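Local coordinates for acetyl xylan esterase (Paenibacillus sp. R4, PDB 6AGQ), which probably hydrolyses acetyl esters, removing acetyl groups from xylan and related acetylated substrates as a cold-active serine esterase of the alpha/beta-hydrolase fold, at residues 109-114 with 316-321. Numbering follows the deposited sequence.
Sequences ASMGMA and FIEAYL
M113 and M111 reach from the turn after helix 106-110 to I317 and E318 on the C-terminal helix 309-320, both elements lying next to the central sheet of the alpha/beta-hydrolase fold. A Schellman motif with G112 at C′ (phi 81°) ends the first helix, and the chain then enters strand 114-118. On the sheet side M113, I317 and L321 form a buried apolar cluster with several contacts. There SD of M113 meets CG2 of I317, anti to its backbone N, at 3.7 Å, and the bend at chi3 (47°) folds CE of M113 back to the same CG2 at 3.8 Å. CE of M113 also approaches CD2 of L321 at 4.3 Å, and P87 and L89 of strand 86-92 lie against this cluster, with W108 touching both M113 and I317. The outer side, where E318 is exposed, has a single close touch: M111, its side chain roughly perpendicular to that of I317, brings its methyl CE to 3.4 Å from the methylene CG of E318. K53 of the second subunit packs on E318, and L52 of that subunit on M111, so this side is part of a subunit interface. No direct hydrogen bond joins the two segments; instead one water donates both its protons across the gap, to M111 O at 2.8 Å and to the carboxylate OE2 of E318 at 2.8 Å.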
loop_
_atom_site.group_PDB
_atom_site.type_symbol
_atom_site.label_atom_id
_atom_site.label_comp_id
_atom_site.label_asym_id
_atom_site.label_seq_id
_atom_site.Cartn_x
_atom_site.Cartn_y
_atom_site.Cartn_z
ATOM N N ALA A 109 7.610 23.669 33.577
ATOM C CA ALA A 109 7.464 24.842 34.390
ATOM C C ALA A 109 6.549 24.629 35.587
ATOM O O ALA A 109 6.804 25.137 36.685
ATOM C CB ALA A 109 6.969 26.020 33.560
ATOM N N SER A 110 5.474 23.885 35.401
ATOM C CA SER A 110 4.582 23.607 36.512
ATOM C C SER A 110 5.239 22.760 37.593
ATOM O O SER A 110 4.816 22.812 38.737
ATOM C CB SER A 110 3.283 22.953 36.010
ATOM O OG SER A 110 3.511 21.570 35.844
ATOM N N MET A 111 6.290 22.011 37.270
ATOM C CA MET A 111 7.107 21.341 38.321
ATOM C C MET A 111 8.192 22.215 38.922
ATOM O O MET A 111 9.100 21.703 39.613
ATOM C CB MET A 111 7.792 20.069 37.786
ATOM C CG MET A 111 6.862 19.073 37.127
ATOM S SD MET A 111 7.759 17.861 36.168
ATOM C CE MET A 111 8.459 16.834 37.459
ATOM N N GLY A 112 8.157 23.510 38.636
ATOM C CA GLY A 112 9.148 24.457 39.167
ATOM C C GLY A 112 10.479 24.486 38.409
ATOM O O GLY A 112 11.508 24.794 38.972
ATOM N N MET A 113 10.464 24.179 37.133
ATOM C CA MET A 113 11.702 24.101 36.371
ATOM C C MET A 113 11.694 25.099 35.277
ATOM O O MET A 113 10.653 25.470 34.775
ATOM C CB MET A 113 11.839 22.715 35.777
ATOM C CG MET A 113 12.206 21.693 36.829
ATOM S SD MET A 113 11.732 20.013 36.413
ATOM C CE MET A 113 12.281 19.807 34.711
ATOM N N ALA A 114 12.874 25.523 34.875
ATOM C CA ALA A 114 13.038 26.222 33.625
ATOM C C ALA A 114 13.125 25.212 32.501
ATOM O O ALA A 114 13.455 24.065 32.733
ATOM C CB ALA A 114 14.295 27.051 33.671
ATOM N N PHE A 316 10.970 10.277 37.072
ATOM C CA PHE A 316 12.409 10.241 36.999
ATOM C C PHE A 316 13.067 11.570 37.364
ATOM O O PHE A 316 13.988 11.606 38.199
ATOM C CB PHE A 316 12.789 9.820 35.574
ATOM C CG PHE A 316 14.249 9.602 35.380
ATOM C CD1 PHE A 316 14.867 8.479 35.905
ATOM C CD2 PHE A 316 14.990 10.489 34.632
ATOM C CE1 PHE A 316 16.239 8.267 35.741
ATOM C CE2 PHE A 316 16.326 10.279 34.427
ATOM C CZ PHE A 316 16.950 9.171 34.983
ATOM N N ILE A 317 12.589 12.640 36.732
ATOM C CA ILE A 317 13.038 13.993 37.014
ATOM C C ILE A 317 12.765 14.397 38.471
ATOM O O ILE A 317 13.662 14.926 39.147
ATOM C CB ILE A 317 12.454 14.991 36.007
ATOM C CG1 ILE A 317 13.253 14.837 34.715
ATOM C CG2 ILE A 317 12.528 16.438 36.554
ATOM C CD1 ILE A 317 12.587 15.410 33.500
ATOM N N GLU A 318 11.550 14.141 38.954
ATOM C CA GLU A 318 11.211 14.459 40.352
ATOM C C GLU A 318 12.070 13.702 41.315
ATOM O O GLU A 318 12.432 14.241 42.343
ATOM C CB GLU A 318 9.723 14.198 40.652
ATOM C CG GLU A 318 8.823 15.420 40.505
ATOM C CD GLU A 318 8.500 16.020 41.863
ATOM O OE1 GLU A 318 7.629 15.434 42.561
ATOM O OE2 GLU A 318 9.128 17.041 42.235
ATOM N N ALA A 319 12.386 12.433 41.016
ATOM C CA ALA A 319 13.226 11.659 41.920
ATOM C C ALA A 319 14.671 12.031 41.985
ATOM O O ALA A 319 15.301 11.861 43.028
ATOM C CB ALA A 319 13.107 10.171 41.590
ATOM N N TYR A 320 15.253 12.414 40.860
ATOM C CA TYR A 320 16.727 12.462 40.721
ATOM C C TYR A 320 17.333 13.820 40.348
ATOM O O TYR A 320 18.509 14.005 40.559
ATOM C CB TYR A 320 17.219 11.403 39.704
ATOM C CG TYR A 320 16.948 9.958 40.120
ATOM C CD1 TYR A 320 17.626 9.384 41.194
ATOM C CD2 TYR A 320 16.008 9.165 39.426
ATOM C CE1 TYR A 320 17.375 8.065 41.585
ATOM C CE2 TYR A 320 15.744 7.856 39.820
ATOM C CZ TYR A 320 16.421 7.318 40.898
ATOM O OH TYR A 320 16.166 6.045 41.274
ATOM N N LEU A 321 16.575 14.723 39.731
ATOM C CA LEU A 321 17.141 16.008 39.322
ATOM C C LEU A 321 17.079 16.924 40.540
ATOM O O LEU A 321 18.126 17.234 41.110
ATOM C CB LEU A 321 16.361 16.638 38.188
ATOM C CG LEU A 321 16.948 17.902 37.534
ATOM C CD1 LEU A 321 18.205 17.569 36.795
ATOM C CD2 LEU A 321 15.942 18.569 36.608
HETATM O O HOH W 1 8.488 19.644 41.469
#